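Local coordinates for glycine betaine, L-proline ABC transporter, glycine/betaine/L-proline-binding protein (ProX) (Borrelia burgdorferi, PDB 3TMG) that binds glycine betaine (trimethyl glycine) and probably hands such amine osmolytes to an ABC transporter as its periplasmic-type solute-binding component, at residues Thr86-Leu91 with His210-Leu215. Sequence-based numbering, arbitrary orientation.
Sequences TKFVDL and HTLVRL
His210 and Asp90 join their side chains across two antiparallel strands, adding a side-chain bond to the backbone ladder. ND1 of His210 gives its proton to OD1 of Asp90 at 2.8 Å, taking the syn lone pair of that oxygen. The acceptor lies in the imidazole plane, while the carboxylate is turned 75° against the ring. With Asp90 CG anti to the backbone N (chi1 -175°), the carboxylate end comes nearer the partner strand than the direction of CB suggests. Three hydrogen bonds grip it, His210 ND1 and the Gly92 N-H on OD1 and Tyr81 OH on OD2, which would tend to fix its rotation.

The pair illustrates how a side-chain bond can supplement an antiparallel ladder, here in an antiparallel sheet of a PBP-type substrate-binding domain, with strand 207-214 set between strands 88-105 and 67-73. Val89 and Val213 are a hydrogen-bonded pair: Val89 N reaches Val213 O at 2.8 Å, and Val213 N returns to Val89 O. Leu91 N extends the ladder to Thr211 O.

On the face carrying Asp90, Leu212 splits its methyls between two neighbours. Leu212 CD1 sits over the Phe88 ring, 4.1 Å from its centroid, as a CH-pi contact, whereas Leu212 CD2 packs on Asp90 CG at 3.5 Å. Tyr81 meets the same ring edge-to-face. On the reverse face, Leu91 CD1 touches Val213 CG1 at 3.6 Å, the two side chains crossing at about a right angle and both touching helix 222-230. Beyond the paired region, Leu215 CG lies 3.6 Å from Lys87 O, and a water links that carbonyl to Leu215 N.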
loop_
_atom_site.group_PDB
_atom_site.type_symbol
_atom_site.label_atom_id
_atom_site.label_comp_id
_atom_site.label_asym_id
_atom_site.label_seq_id
_atom_site.Cartn_x
_atom_site.Cartn_y
_atom_site.Cartn_z
ATOM N N THR A 86 6.207 3.261 20.173
ATOM C CA THR A 86 6.271 2.630 21.505
ATOM C C THR A 86 4.993 1.848 21.851
ATOM O O THR A 86 4.943 1.124 22.842
ATOM C CB THR A 86 6.644 3.631 22.623
ATOM O OG1 THR A 86 5.592 4.586 22.809
ATOM C CG2 THR A 86 7.936 4.340 22.259
ATOM N N LYS A 87 3.968 1.977 21.010
ATOM C CA LYS A 87 2.693 1.332 21.288
ATOM C C LYS A 87 2.349 0.182 20.329
ATOM O O LYS A 87 1.232 -0.303 20.346
ATOM C CB LYS A 87 1.543 2.357 21.273
ATOM C CG LYS A 87 1.681 3.533 22.222
ATOM C CD LYS A 87 1.269 3.165 23.636
ATOM C CE LYS A 87 1.024 4.426 24.460
ATOM N NZ LYS A 87 0.042 5.339 23.798
ATOM N N PHE A 88 3.277 -0.246 19.493
ATOM C CA PHE A 88 3.042 -1.432 18.672
ATOM C C PHE A 88 4.339 -2.221 18.501
ATOM O O PHE A 88 5.417 -1.755 18.917
ATOM C CB PHE A 88 2.397 -1.058 17.311
ATOM C CG PHE A 88 3.183 -0.048 16.494
ATOM C CD1 PHE A 88 4.400 -0.384 15.906
ATOM C CD2 PHE A 88 2.668 1.222 16.265
ATOM C CE1 PHE A 88 5.133 0.552 15.158
ATOM C CE2 PHE A 88 3.367 2.160 15.488
ATOM C CZ PHE A 88 4.609 1.827 14.926
ATOM N N VAL A 89 4.250 -3.418 17.934
ATOM C CA VAL A 89 5.465 -4.215 17.674
ATOM C C VAL A 89 5.663 -4.326 16.165
ATOM O O VAL A 89 4.758 -4.764 15.467
ATOM C CB VAL A 89 5.385 -5.656 18.240
ATOM C CG1 VAL A 89 6.737 -6.339 18.079
ATOM C CG2 VAL A 89 5.007 -5.650 19.717
ATOM N N ASP A 90 6.838 -3.943 15.680
ATOM C CA ASP A 90 7.117 -4.003 14.255
ATOM C C ASP A 90 7.775 -5.353 13.989
ATOM O O ASP A 90 8.898 -5.586 14.462
ATOM C CB ASP A 90 8.073 -2.864 13.896
ATOM C CG ASP A 90 8.351 -2.754 12.381
ATOM O OD1 ASP A 90 8.176 -3.744 11.624
ATOM O OD2 ASP A 90 8.743 -1.631 11.944
ATOM N N LEU A 91 7.114 -6.229 13.232
ATOM C CA LEU A 91 7.633 -7.604 13.090
ATOM C C LEU A 91 8.657 -7.765 11.963
ATOM O O LEU A 91 9.298 -8.812 11.857
ATOM C CB LEU A 91 6.506 -8.614 12.925
ATOM C CG LEU A 91 5.452 -8.634 14.027
ATOM C CD1 LEU A 91 4.407 -9.729 13.783
ATOM C CD2 LEU A 91 6.090 -8.772 15.405
ATOM N N HIS A 210 5.721 -3.211 6.079
ATOM C CA HIS A 210 5.904 -3.992 7.293
ATOM C C HIS A 210 4.623 -4.445 7.902
ATOM O O HIS A 210 3.547 -3.937 7.566
ATOM C CB HIS A 210 6.724 -3.199 8.344
ATOM C CG HIS A 210 8.213 -3.167 8.049
ATOM N ND1 HIS A 210 9.162 -3.271 9.030
ATOM C CD2 HIS A 210 8.894 -2.983 6.871
ATOM C CE1 HIS A 210 10.386 -3.191 8.489
ATOM N NE2 HIS A 210 10.241 -3.044 7.161
ATOM N N THR A 211 4.750 -5.445 8.775
ATOM C CA THR A 211 3.622 -6.000 9.496
ATOM C C THR A 211 3.799 -5.509 10.944
ATOM O O THR A 211 4.859 -5.699 11.551
ATOM C CB THR A 211 3.663 -7.550 9.471
ATOM O OG1 THR A 211 3.446 -8.007 8.120
ATOM C CG2 THR A 211 2.537 -8.126 10.372
ATOM N N LEU A 212 2.788 -4.824 11.463
ATOM C CA LEU A 212 2.816 -4.390 12.853
ATOM C C LEU A 212 1.692 -5.067 13.609
ATOM O O LEU A 212 0.593 -5.248 13.064
ATOM C CB LEU A 212 2.655 -2.876 12.972
ATOM C CG LEU A 212 3.375 -2.017 11.938
ATOM C CD1 LEU A 212 2.931 -0.561 12.042
ATOM C CD2 LEU A 212 4.903 -2.112 12.022
ATOM N N VAL A 213 1.937 -5.409 14.880
ATOM C CA VAL A 213 0.895 -6.036 15.703
ATOM C C VAL A 213 0.805 -5.282 17.035
ATOM O O VAL A 213 1.719 -4.571 17.432
ATOM C CB VAL A 213 1.145 -7.555 15.948
ATOM C CG1 VAL A 213 1.147 -8.342 14.653
ATOM C CG2 VAL A 213 2.450 -7.787 16.714
ATOM N N ARG A 214 -0.326 -5.412 17.698
ATOM C CA ARG A 214 -0.531 -4.734 18.983
ATOM C C ARG A 214 0.408 -5.310 20.052
ATOM O O ARG A 214 0.784 -6.464 19.963
ATOM C CB ARG A 214 -1.987 -4.842 19.435
ATOM C CG ARG A 214 -2.541 -6.249 19.572
ATOM C CD ARG A 214 -3.931 -6.235 20.197
ATOM N NE ARG A 214 -4.408 -7.581 20.502
ATOM C CZ ARG A 214 -4.144 -8.255 21.624
ATOM N NH1 ARG A 214 -3.405 -7.709 22.587
ATOM N NH2 ARG A 214 -4.662 -9.479 21.790
ATOM N N LEU A 215 0.731 -4.500 21.063
ATOM C CA LEU A 215 1.526 -4.906 22.227
ATOM C C LEU A 215 1.249 -6.303 22.834
ATOM O O LEU A 215 2.186 -7.041 23.138
ATOM C CB LEU A 215 1.441 -3.832 23.342
ATOM C CG LEU A 215 2.126 -2.484 23.061
ATOM C CD1 LEU A 215 2.112 -1.564 24.270
ATOM C CD2 LEU A 215 3.548 -2.669 22.544
HETATM O O HOH W 1 -0.854 -1.864 20.779
#